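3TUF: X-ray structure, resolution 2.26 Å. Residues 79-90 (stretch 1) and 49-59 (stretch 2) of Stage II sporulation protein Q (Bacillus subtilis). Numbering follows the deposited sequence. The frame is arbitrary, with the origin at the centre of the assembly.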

# COMPACT_ATOMS: atom_id res chain seq x y z
N SER A 79 -15.62 -12.37 -14.93
CA SER A 79 -16.27 -11.60 -13.91
C SER A 79 -17.21 -12.63 -13.24
O SER A 79 -17.36 -13.76 -13.77
CB SER A 79 -16.93 -10.39 -14.56
OG SER A 79 -18.20 -10.08 -14.01
N LEU A 80 -17.75 -12.31 -12.06
CA LEU A 80 -18.54 -13.28 -11.28
C LEU A 80 -19.95 -13.22 -11.83
O LEU A 80 -20.38 -12.14 -12.19
CB LEU A 80 -18.64 -12.82 -9.84
CG LEU A 80 -17.36 -12.78 -8.99
CD1 LEU A 80 -17.79 -12.57 -7.56
CD2 LEU A 80 -16.51 -14.01 -9.14
N SER A 81 -20.73 -14.32 -11.92
CA SER A 81 -22.12 -14.13 -12.40
C SER A 81 -23.03 -13.56 -11.28
O SER A 81 -23.06 -14.14 -10.23
CB SER A 81 -22.65 -15.43 -12.92
OG SER A 81 -24.06 -15.32 -13.00
N LYS A 82 -23.75 -12.45 -11.46
CA LYS A 82 -24.54 -11.86 -10.32
C LYS A 82 -26.04 -12.16 -10.42
O LYS A 82 -26.97 -11.49 -9.73
CB LYS A 82 -24.26 -10.35 -10.23
CG LYS A 82 -22.84 -10.02 -9.69
CD LYS A 82 -22.49 -10.87 -8.39
CE LYS A 82 -21.40 -10.26 -7.51
NZ LYS A 82 -21.55 -10.74 -6.12
N GLY A 83 -26.27 -13.18 -11.26
CA GLY A 83 -27.62 -13.68 -11.52
C GLY A 83 -27.68 -14.99 -12.30
O GLY A 83 -26.66 -15.70 -12.47
N ILE A 84 -28.89 -15.33 -12.77
CA ILE A 84 -29.02 -16.49 -13.61
C ILE A 84 -29.26 -16.07 -15.05
O ILE A 84 -29.78 -14.96 -15.31
CB ILE A 84 -30.15 -17.37 -13.14
CG1 ILE A 84 -31.47 -16.60 -13.25
CG2 ILE A 84 -29.87 -17.82 -11.69
CD1 ILE A 84 -32.70 -17.23 -12.60
N ASP A 85 -28.84 -16.95 -15.97
CA ASP A 85 -29.13 -16.83 -17.38
C ASP A 85 -30.08 -17.93 -17.78
O ASP A 85 -29.82 -19.11 -17.53
CB ASP A 85 -27.86 -16.98 -18.21
CG ASP A 85 -26.91 -15.74 -18.06
OD1 ASP A 85 -27.32 -14.69 -17.43
OD2 ASP A 85 -25.76 -15.84 -18.58
N LEU A 86 -31.17 -17.55 -18.42
CA LEU A 86 -32.19 -18.49 -18.88
C LEU A 86 -32.13 -18.55 -20.39
O LEU A 86 -32.04 -17.47 -21.03
CB LEU A 86 -33.57 -17.99 -18.46
CG LEU A 86 -33.73 -18.15 -16.97
CD1 LEU A 86 -34.85 -17.25 -16.40
CD2 LEU A 86 -33.94 -19.69 -16.60
N ALA A 87 -32.16 -19.75 -20.97
CA ALA A 87 -32.28 -19.87 -22.47
C ALA A 87 -33.21 -21.04 -22.79
O ALA A 87 -33.38 -21.93 -21.94
CB ALA A 87 -30.93 -20.02 -23.17
N GLU A 88 -33.85 -20.98 -23.97
CA GLU A 88 -34.79 -21.97 -24.49
C GLU A 88 -33.98 -23.12 -25.12
O GLU A 88 -32.87 -22.87 -25.62
CB GLU A 88 -35.70 -21.30 -25.56
CG GLU A 88 -36.77 -22.22 -26.26
CD GLU A 88 -36.25 -22.96 -27.57
OE1 GLU A 88 -35.41 -22.39 -28.31
OE2 GLU A 88 -36.69 -24.11 -27.86
N LYS A 89 -34.53 -24.36 -25.09
CA LYS A 89 -33.77 -25.51 -25.62
C LYS A 89 -32.98 -25.15 -26.91
O LYS A 89 -31.77 -25.32 -26.96
CB LYS A 89 -34.63 -26.75 -25.82
CG LYS A 89 -33.82 -28.12 -25.97
CD LYS A 89 -33.43 -28.55 -27.44
CE LYS A 89 -34.28 -29.73 -27.97
NZ LYS A 89 -35.75 -29.43 -28.06
N ASP A 90 -33.63 -24.61 -27.93
CA ASP A 90 -32.93 -24.39 -29.18
C ASP A 90 -32.43 -22.96 -29.35
O ASP A 90 -32.07 -22.57 -30.45
CB ASP A 90 -33.80 -24.84 -30.34
CG ASP A 90 -33.93 -26.35 -30.37
OD1 ASP A 90 -32.94 -27.03 -30.73
OD2 ASP A 90 -35.01 -26.87 -29.99
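Stretch 2 49-59: ENVSVVKKFYE

Stretch 2 runs antiparallel to stretch 1, its strand 51-55 pairing with the strand of stretch 1 that ends at Glu88. The N-to-C directions of the two strands make an angle of 135°, so the pair is markedly twisted, and their axes approach to 4.4 Å. Beyond Lys55, stretch 2 leaves the strand but stays extended, and Lys56 to Tyr58 follow stretch 1 back to Leu80, while Glu59 makes no contact. Together the two stretches bury 922 Å² of surface.

At the start of stretch 1, Ser79 makes no contact with stretch 2. Leu80, an m,t rotamer, points its CA-to-CB bond sideways, yet the end of its side chain comes closer and places CD2 over the face of the Tyr58 ring, 3.9 Å from the ring centroid and 9° off the normal, in a CH-pi contact. Ser81 follows with its CA-to-CB bond directed toward stretch 2. Its carbonyl anchors the loop: Tyr58 N donates to Ser81 O at 3.0 Å in a nearly linear hydrogen bond, and the same oxygen lies over one face of the Phe57 ring. On the side-chain side, Ser81 OG is 3.0 Å from Lys56 O, and Ser81 CB packs 3.6 Å from Lys55 CD, against the aliphatic part of the lysine.

Lys82 turns its CA-to-CB bond away, so its closest approach is through the backbone, with Lys82 C 3.4 Å from Phe57 CD2. At Gly83, whose CA lies 4.5 Å from the CA of Phe57, Gly83 O comes within 3.3 Å of Phe57 N, but the angle is too poor for a hydrogen bond. Ile84 brings its CA to 3.0 Å from Lys55 O in a CA-H...O contact, while its CB lies 4.3 Å from Val53 CG1.

Regular pairing is clear at Asp85, which faces Lys55 as a hydrogen-bonded pair: Asp85 N donates to Lys55 O at 2.7 Å. Asp85 O, in turn, accepts a short bond from Val54 N at 2.6 Å and a weak one from Lys55 N at 3.4 Å. Two successive amides thus converge on one carbonyl at a beta bulge, where the register shifts by one residue. Past it, Leu86 is opposite Val53 in a non-hydrogen-bonded pair, with CA atoms 4.4 Å apart; both side chains share one face of the sheet, and Leu86 CD2 packs 3.7 Å from Val53 CG2 and 4.2 Å from Val51 CG2.

Ala87 and Ser52 restore the reciprocal pattern, Ala87 N to Ser52 O and Ser52 N to Ala87 O both measuring 2.9 Å. Their side chains lie on the same face as those of Asp85 and Lys55, and Ala87 CB reaches Val54 CG2 at 4.2 Å. Glu88 then pairs with Val51, CA to CA 4.2 Å, but the side chains diverge; Glu88 CA also approaches Asn50 O at 3.4 Å. Thereafter the contact fades: Lys89 N is 3.6 Å from Asn50 O, and Asp90 touches nothing in stretch 2.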

# COMPACT_ATOMS: atom_id res chain seq x y z
N GLU A 49 -41.75 -23.29 -18.58
CA GLU A 49 -41.40 -24.68 -18.82
C GLU A 49 -40.48 -24.88 -19.99
O GLU A 49 -39.81 -25.88 -20.02
CB GLU A 49 -42.64 -25.50 -19.07
CG GLU A 49 -43.48 -25.62 -17.84
CD GLU A 49 -43.25 -26.92 -17.14
OE1 GLU A 49 -42.41 -27.74 -17.62
OE2 GLU A 49 -43.92 -27.12 -16.11
N ASN A 50 -40.45 -23.99 -20.97
CA ASN A 50 -39.62 -24.22 -22.15
C ASN A 50 -38.20 -23.58 -22.09
O ASN A 50 -37.43 -23.58 -23.11
CB ASN A 50 -40.36 -23.74 -23.37
CG ASN A 50 -39.83 -24.34 -24.67
OD1 ASN A 50 -39.94 -23.71 -25.72
ND2 ASN A 50 -39.28 -25.55 -24.62
N VAL A 51 -37.85 -23.03 -20.93
CA VAL A 51 -36.47 -22.60 -20.73
C VAL A 51 -35.78 -23.31 -19.60
O VAL A 51 -36.44 -23.86 -18.69
CB VAL A 51 -36.29 -21.07 -20.57
CG1 VAL A 51 -36.69 -20.36 -21.90
CG2 VAL A 51 -37.06 -20.52 -19.35
N SER A 52 -34.44 -23.31 -19.67
CA SER A 52 -33.60 -23.79 -18.58
C SER A 52 -32.57 -22.73 -18.14
O SER A 52 -32.21 -21.86 -18.91
CB SER A 52 -32.89 -25.06 -19.03
OG SER A 52 -32.12 -24.75 -20.18
N VAL A 53 -32.12 -22.79 -16.90
CA VAL A 53 -31.01 -21.98 -16.41
C VAL A 53 -29.72 -22.44 -17.11
O VAL A 53 -29.33 -23.58 -16.97
CB VAL A 53 -30.85 -22.19 -14.90
CG1 VAL A 53 -29.64 -21.44 -14.39
CG2 VAL A 53 -32.12 -21.75 -14.14
N VAL A 54 -29.07 -21.59 -17.89
CA VAL A 54 -27.77 -21.99 -18.49
C VAL A 54 -26.55 -21.36 -17.80
O VAL A 54 -25.40 -21.65 -18.15
CB VAL A 54 -27.70 -21.66 -19.97
CG1 VAL A 54 -28.60 -22.65 -20.72
CG2 VAL A 54 -28.02 -20.10 -20.21
N LYS A 55 -26.80 -20.46 -16.86
CA LYS A 55 -25.78 -20.03 -15.95
C LYS A 55 -26.39 -19.56 -14.64
O LYS A 55 -27.45 -18.88 -14.60
CB LYS A 55 -24.90 -18.97 -16.56
CG LYS A 55 -23.69 -18.60 -15.66
CD LYS A 55 -23.09 -17.18 -16.02
CE LYS A 55 -22.51 -17.15 -17.46
NZ LYS A 55 -21.77 -18.43 -17.73
N LYS A 56 -25.67 -19.95 -13.58
CA LYS A 56 -26.06 -19.75 -12.17
C LYS A 56 -25.27 -18.59 -11.56
O LYS A 56 -24.23 -18.17 -12.13
CB LYS A 56 -25.79 -21.03 -11.34
CG LYS A 56 -26.67 -22.19 -11.66
CD LYS A 56 -26.15 -23.44 -10.87
CE LYS A 56 -26.89 -24.71 -11.33
NZ LYS A 56 -26.33 -25.98 -10.74
N PHE A 57 -25.78 -18.10 -10.42
CA PHE A 57 -25.21 -17.03 -9.68
C PHE A 57 -23.95 -17.61 -8.99
O PHE A 57 -23.98 -18.68 -8.46
CB PHE A 57 -26.27 -16.60 -8.68
CG PHE A 57 -25.80 -15.60 -7.68
CD1 PHE A 57 -24.99 -15.99 -6.62
CD2 PHE A 57 -26.15 -14.27 -7.80
CE1 PHE A 57 -24.53 -15.02 -5.65
CE2 PHE A 57 -25.70 -13.29 -6.85
CZ PHE A 57 -24.90 -13.65 -5.79
N TYR A 58 -22.84 -16.89 -9.03
CA TYR A 58 -21.59 -17.39 -8.44
C TYR A 58 -21.68 -17.59 -6.93
O TYR A 58 -22.04 -16.67 -6.20
CB TYR A 58 -20.43 -16.45 -8.78
CG TYR A 58 -19.07 -17.02 -8.45
CD1 TYR A 58 -18.48 -16.80 -7.21
CD2 TYR A 58 -18.37 -17.77 -9.39
CE1 TYR A 58 -17.24 -17.32 -6.91
CE2 TYR A 58 -17.12 -18.29 -9.10
CZ TYR A 58 -16.56 -18.06 -7.86
OH TYR A 58 -15.32 -18.58 -7.56
N GLU A 59 -21.36 -18.80 -6.47
CA GLU A 59 -21.34 -19.08 -5.03
C GLU A 59 -19.91 -19.50 -4.63
O GLU A 59 -19.32 -20.43 -5.25
CB GLU A 59 -22.34 -20.19 -4.70
CG GLU A 59 -23.74 -19.88 -5.05
CD GLU A 59 -24.53 -19.22 -3.93
OE1 GLU A 59 -24.09 -18.22 -3.28
OE2 GLU A 59 -25.67 -19.70 -3.71